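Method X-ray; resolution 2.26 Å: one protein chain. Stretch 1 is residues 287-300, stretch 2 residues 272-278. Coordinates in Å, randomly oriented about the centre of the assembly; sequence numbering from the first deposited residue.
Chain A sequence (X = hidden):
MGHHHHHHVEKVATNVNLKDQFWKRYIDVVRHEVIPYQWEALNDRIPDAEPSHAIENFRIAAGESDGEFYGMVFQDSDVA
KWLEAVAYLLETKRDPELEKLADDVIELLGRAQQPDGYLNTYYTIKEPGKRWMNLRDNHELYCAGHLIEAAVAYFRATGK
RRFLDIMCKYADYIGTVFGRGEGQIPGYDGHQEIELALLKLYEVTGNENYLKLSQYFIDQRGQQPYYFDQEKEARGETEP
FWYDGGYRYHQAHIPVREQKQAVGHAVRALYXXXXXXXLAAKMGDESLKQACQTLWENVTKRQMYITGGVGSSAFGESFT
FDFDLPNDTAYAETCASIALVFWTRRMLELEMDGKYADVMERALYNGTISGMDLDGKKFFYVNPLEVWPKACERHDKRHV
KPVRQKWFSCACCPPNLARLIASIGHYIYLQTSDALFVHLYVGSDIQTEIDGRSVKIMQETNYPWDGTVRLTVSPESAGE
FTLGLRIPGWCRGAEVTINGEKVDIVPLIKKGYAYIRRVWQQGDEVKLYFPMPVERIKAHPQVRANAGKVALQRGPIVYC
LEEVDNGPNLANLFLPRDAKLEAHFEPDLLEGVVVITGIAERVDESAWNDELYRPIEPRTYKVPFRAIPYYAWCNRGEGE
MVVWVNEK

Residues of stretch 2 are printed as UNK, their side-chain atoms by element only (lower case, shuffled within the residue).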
# COMPACT_ATOMS: atom_id res chain seq x y z
N SER A 287 34.71 -15.88 7.66
CA SER A 287 34.11 -14.58 7.67
C SER A 287 32.87 -14.55 6.73
O SER A 287 31.85 -13.91 7.03
CB SER A 287 35.13 -13.51 7.23
OG SER A 287 35.44 -13.62 5.82
N LEU A 288 32.98 -15.26 5.62
CA LEU A 288 31.93 -15.34 4.68
C LEU A 288 30.82 -16.27 5.19
O LEU A 288 29.63 -15.98 5.05
CB LEU A 288 32.49 -15.79 3.34
CG LEU A 288 31.74 -15.47 2.08
CD1 LEU A 288 31.38 -14.00 2.00
CD2 LEU A 288 32.61 -15.89 0.89
N LYS A 289 31.22 -17.34 5.84
CA LYS A 289 30.30 -18.23 6.48
C LYS A 289 29.43 -17.51 7.50
O LYS A 289 28.23 -17.72 7.54
CB LYS A 289 31.05 -19.36 7.18
CG LYS A 289 30.18 -20.32 7.96
CD LYS A 289 30.95 -21.55 8.42
CE LYS A 289 30.16 -22.25 9.51
NZ LYS A 289 30.56 -23.67 9.68
N GLN A 290 30.05 -16.69 8.32
CA GLN A 290 29.33 -15.94 9.34
C GLN A 290 28.43 -14.89 8.74
O GLN A 290 27.34 -14.71 9.22
CB GLN A 290 30.30 -15.25 10.29
CG GLN A 290 30.68 -16.18 11.42
CD GLN A 290 31.88 -15.69 12.19
OE1 GLN A 290 32.24 -14.51 12.14
NE2 GLN A 290 32.53 -16.61 12.90
N ALA A 291 28.88 -14.23 7.68
CA ALA A 291 28.02 -13.27 6.97
C ALA A 291 26.76 -13.96 6.45
O ALA A 291 25.67 -13.47 6.65
CB ALA A 291 28.77 -12.62 5.83
N CYS A 292 26.92 -15.14 5.87
CA CYS A 292 25.82 -15.95 5.40
C CYS A 292 24.87 -16.29 6.50
O CYS A 292 23.68 -16.25 6.28
CB CYS A 292 26.28 -17.23 4.72
SG CYS A 292 27.09 -16.91 3.12
N GLN A 293 25.40 -16.67 7.67
CA GLN A 293 24.56 -17.10 8.75
C GLN A 293 23.77 -15.93 9.28
O GLN A 293 22.63 -16.10 9.65
CB GLN A 293 25.35 -17.78 9.88
CG GLN A 293 25.82 -19.17 9.47
CD GLN A 293 26.91 -19.77 10.39
OE1 GLN A 293 27.83 -19.07 10.85
NE2 GLN A 293 26.83 -21.08 10.62
N THR A 294 24.39 -14.76 9.33
CA THR A 294 23.75 -13.57 9.83
C THR A 294 22.62 -13.17 8.86
O THR A 294 21.54 -12.84 9.29
CB THR A 294 24.78 -12.44 9.93
OG1 THR A 294 25.72 -12.81 10.94
CG2 THR A 294 24.16 -11.11 10.33
N LEU A 295 22.89 -13.28 7.57
CA LEU A 295 21.88 -12.95 6.58
C LEU A 295 20.76 -13.96 6.56
O LEU A 295 19.61 -13.59 6.45
CB LEU A 295 22.50 -12.79 5.22
CG LEU A 295 23.35 -11.51 5.13
CD1 LEU A 295 24.36 -11.60 4.01
CD2 LEU A 295 22.48 -10.30 4.89
N TRP A 296 21.10 -15.24 6.74
CA TRP A 296 20.11 -16.28 6.84
C TRP A 296 19.13 -16.03 7.95
O TRP A 296 17.92 -16.20 7.80
CB TRP A 296 20.76 -17.63 7.10
CG TRP A 296 19.77 -18.68 7.40
CD1 TRP A 296 19.40 -19.13 8.60
CD2 TRP A 296 18.99 -19.36 6.45
NE1 TRP A 296 18.43 -20.07 8.47
CE2 TRP A 296 18.16 -20.23 7.15
CE3 TRP A 296 18.94 -19.35 5.06
CZ2 TRP A 296 17.31 -21.09 6.54
CZ3 TRP A 296 18.09 -20.15 4.43
CH2 TRP A 296 17.25 -21.03 5.17
N GLU A 297 19.66 -15.75 9.12
CA GLU A 297 18.81 -15.46 10.27
C GLU A 297 17.95 -14.22 10.00
O GLU A 297 16.79 -14.20 10.36
CB GLU A 297 19.67 -15.23 11.52
CG GLU A 297 20.37 -16.53 11.98
CD GLU A 297 19.40 -17.57 12.56
OE1 GLU A 297 18.76 -17.25 13.61
OE2 GLU A 297 19.24 -18.69 12.00
N ASN A 298 18.52 -13.18 9.38
CA ASN A 298 17.75 -12.00 9.14
C ASN A 298 16.59 -12.31 8.16
O ASN A 298 15.44 -11.91 8.39
CB ASN A 298 18.58 -10.90 8.59
CG ASN A 298 17.78 -9.60 8.44
OD1 ASN A 298 17.56 -9.08 7.35
ND2 ASN A 298 17.39 -9.03 9.59
N VAL A 299 16.88 -13.00 7.06
CA VAL A 299 15.84 -13.27 6.05
C VAL A 299 14.76 -14.16 6.66
O VAL A 299 13.59 -13.83 6.58
CB VAL A 299 16.41 -13.95 4.80
CG1 VAL A 299 15.29 -14.45 3.94
CG2 VAL A 299 17.24 -12.98 4.04
N THR A 300 15.16 -15.25 7.30
CA THR A 300 14.24 -16.30 7.61
C THR A 300 13.58 -16.10 8.96
O THR A 300 12.56 -16.71 9.21
CB THR A 300 14.89 -17.72 7.60
OG1 THR A 300 15.89 -17.81 8.62
CG2 THR A 300 15.49 -17.98 6.30
N UNK A 272 22.83 -13.83 -4.75
CA UNK A 272 24.10 -13.42 -4.18
C UNK A 272 24.40 -14.26 -2.97
O UNK A 272 25.51 -14.78 -2.84
se UNK A 272 25.56 -9.61 -2.90
c UNK A 272 24.15 -11.96 -3.80
c UNK A 272 24.50 -9.89 -1.28
c UNK A 272 25.56 -11.50 -3.40
N UNK A 273 23.43 -14.44 -2.10
CA UNK A 273 23.67 -15.23 -0.92
C UNK A 273 23.99 -16.63 -1.27
O UNK A 273 24.74 -17.32 -0.54
c UNK A 273 20.65 -13.62 0.82
o UNK A 273 20.48 -10.07 1.53
c UNK A 273 22.49 -15.20 0.05
c UNK A 273 20.17 -12.37 1.19
c UNK A 273 22.79 -12.68 0.42
c UNK A 273 21.00 -11.28 1.16
c UNK A 273 22.31 -11.43 0.78
c UNK A 273 21.98 -13.79 0.44
N UNK A 274 23.36 -17.14 -2.30
CA UNK A 274 23.56 -18.52 -2.67
C UNK A 274 25.08 -18.70 -3.09
O UNK A 274 25.72 -19.63 -2.67
c UNK A 274 22.99 -20.25 -4.42
o UNK A 274 21.27 -18.89 -3.38
c UNK A 274 22.64 -18.88 -3.82
N UNK A 275 25.61 -17.75 -3.84
CA UNK A 275 27.00 -17.74 -4.21
C UNK A 275 27.92 -17.61 -2.96
O UNK A 275 28.90 -18.34 -2.81
c UNK A 275 27.30 -16.67 -5.21
N UNK A 276 27.57 -16.70 -2.07
CA UNK A 276 28.36 -16.50 -0.88
C UNK A 276 28.47 -17.77 -0.07
O UNK A 276 29.54 -18.08 0.43
c UNK A 276 27.45 -12.89 2.16
c UNK A 276 27.78 -15.40 -0.00
se UNK A 276 26.83 -12.75 0.31
c UNK A 276 27.92 -14.05 -0.70
N UNK A 277 27.37 -18.50 0.07
CA UNK A 277 27.37 -19.73 0.86
C UNK A 277 28.20 -20.85 0.22
O UNK A 277 28.91 -21.57 0.92
c UNK A 277 25.96 -20.21 1.08
N UNK A 278 28.08 -20.98 -1.10
CA UNK A 278 28.92 -21.90 -1.87
C UNK A 278 30.41 -21.58 -1.74
O UNK A 278 31.19 -22.48 -1.53

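Both stretches are helical, and both helices run on beyond the residues given here. Their axes come within 9.0 Å and their directions lie 142° apart, so the packing is closer to antiparallel than parallel.

Position 272 has four side-chain atoms: three carbons and one selenium, in an unbranched chain. The selenium lies between the second carbon and a last carbon. CA-to-CB points sideways, and the end of the chain comes nearer, but that last carbon stays 5.6 Å from CD1 of Leu-295, too far for contact. The residue is selenomethionine, Met-272.

Position 273 has one carbon leading to a ring of six carbons that bears one oxygen. CA-to-CB points toward stretch 1. Ring carbons approach Leu-295 and Val-299. A phenol ring of this kind means tyrosine, Tyr-273. Its CE1 is 3.8 Å from CD1 of Leu-295, and its CE2 is 4.1 Å from CG2 of Val-299. Both methyl groups meet the ring obliquely.

Position 274 has one carbon carrying one oxygen and one carbon. CA-to-CB points away from stretch 1, and the side chain makes no contact with it. The oxygen is hydrogen-bonded to a residue just outside the stretches. A side chain of three atoms, branched at CB with a hydroxyl and a methyl, is threonine, Thr-274.

Position 275 has a single carbon. CA-to-CB points sideways, and CB stays 8.1 Å from CD2 of Leu-288, its nearest atom in stretch 1. This is alanine, Ala-275.

Position 276 again has three carbons and one selenium, unbranched. CA-to-CB points toward stretch 1. The chain reaches in among Leu-288, Ala-291, Cys-292 and Leu-295. This is a second selenomethionine, Met-276. Its CE is 3.8 Å from CD1 of Leu-295, 3.9 Å from CB of Ala-291 and 4.1 Å from CD1 of Leu-288. Nearer the backbone, its CB is 3.5 Å from SG of Cys-292. Its chi1 is m, chi2 t and chi3 p.

Position 277 has one carbon. CA-to-CB points away overall, yet CB lies 4.0 Å from SG of Cys-292. The residue is alanine, Ala-277. Its CA is 6.1 Å from CA of Cys-292, so the backbones are close here. The same SG is 3.5 Å from N of Ala-277, but that nitrogen already donates to O of Tyr-273 at 2.9 Å, within its own helix.

Position 278 has no side-chain atoms and is glycine, Gly-278. It makes no contact with stretch 1, and a CB here would point away. Its N donates to O of Thr-274 at 3.1 Å.

The contact works by apolar packing, with no hydrogen bond between the stretches. Met-276 is the knob, and four residues of stretch 1 form its hole. It has the largest covered area of any residue in the contact. Tyr-273 extends the packing along stretch 1 to Leu-295 and Val-299. At the other end, CG of Leu-288 lies 3.8 Å from O of Met-276. The two stretches together bury 362 Å².

Stretch 2 272-278: MYTAMAG
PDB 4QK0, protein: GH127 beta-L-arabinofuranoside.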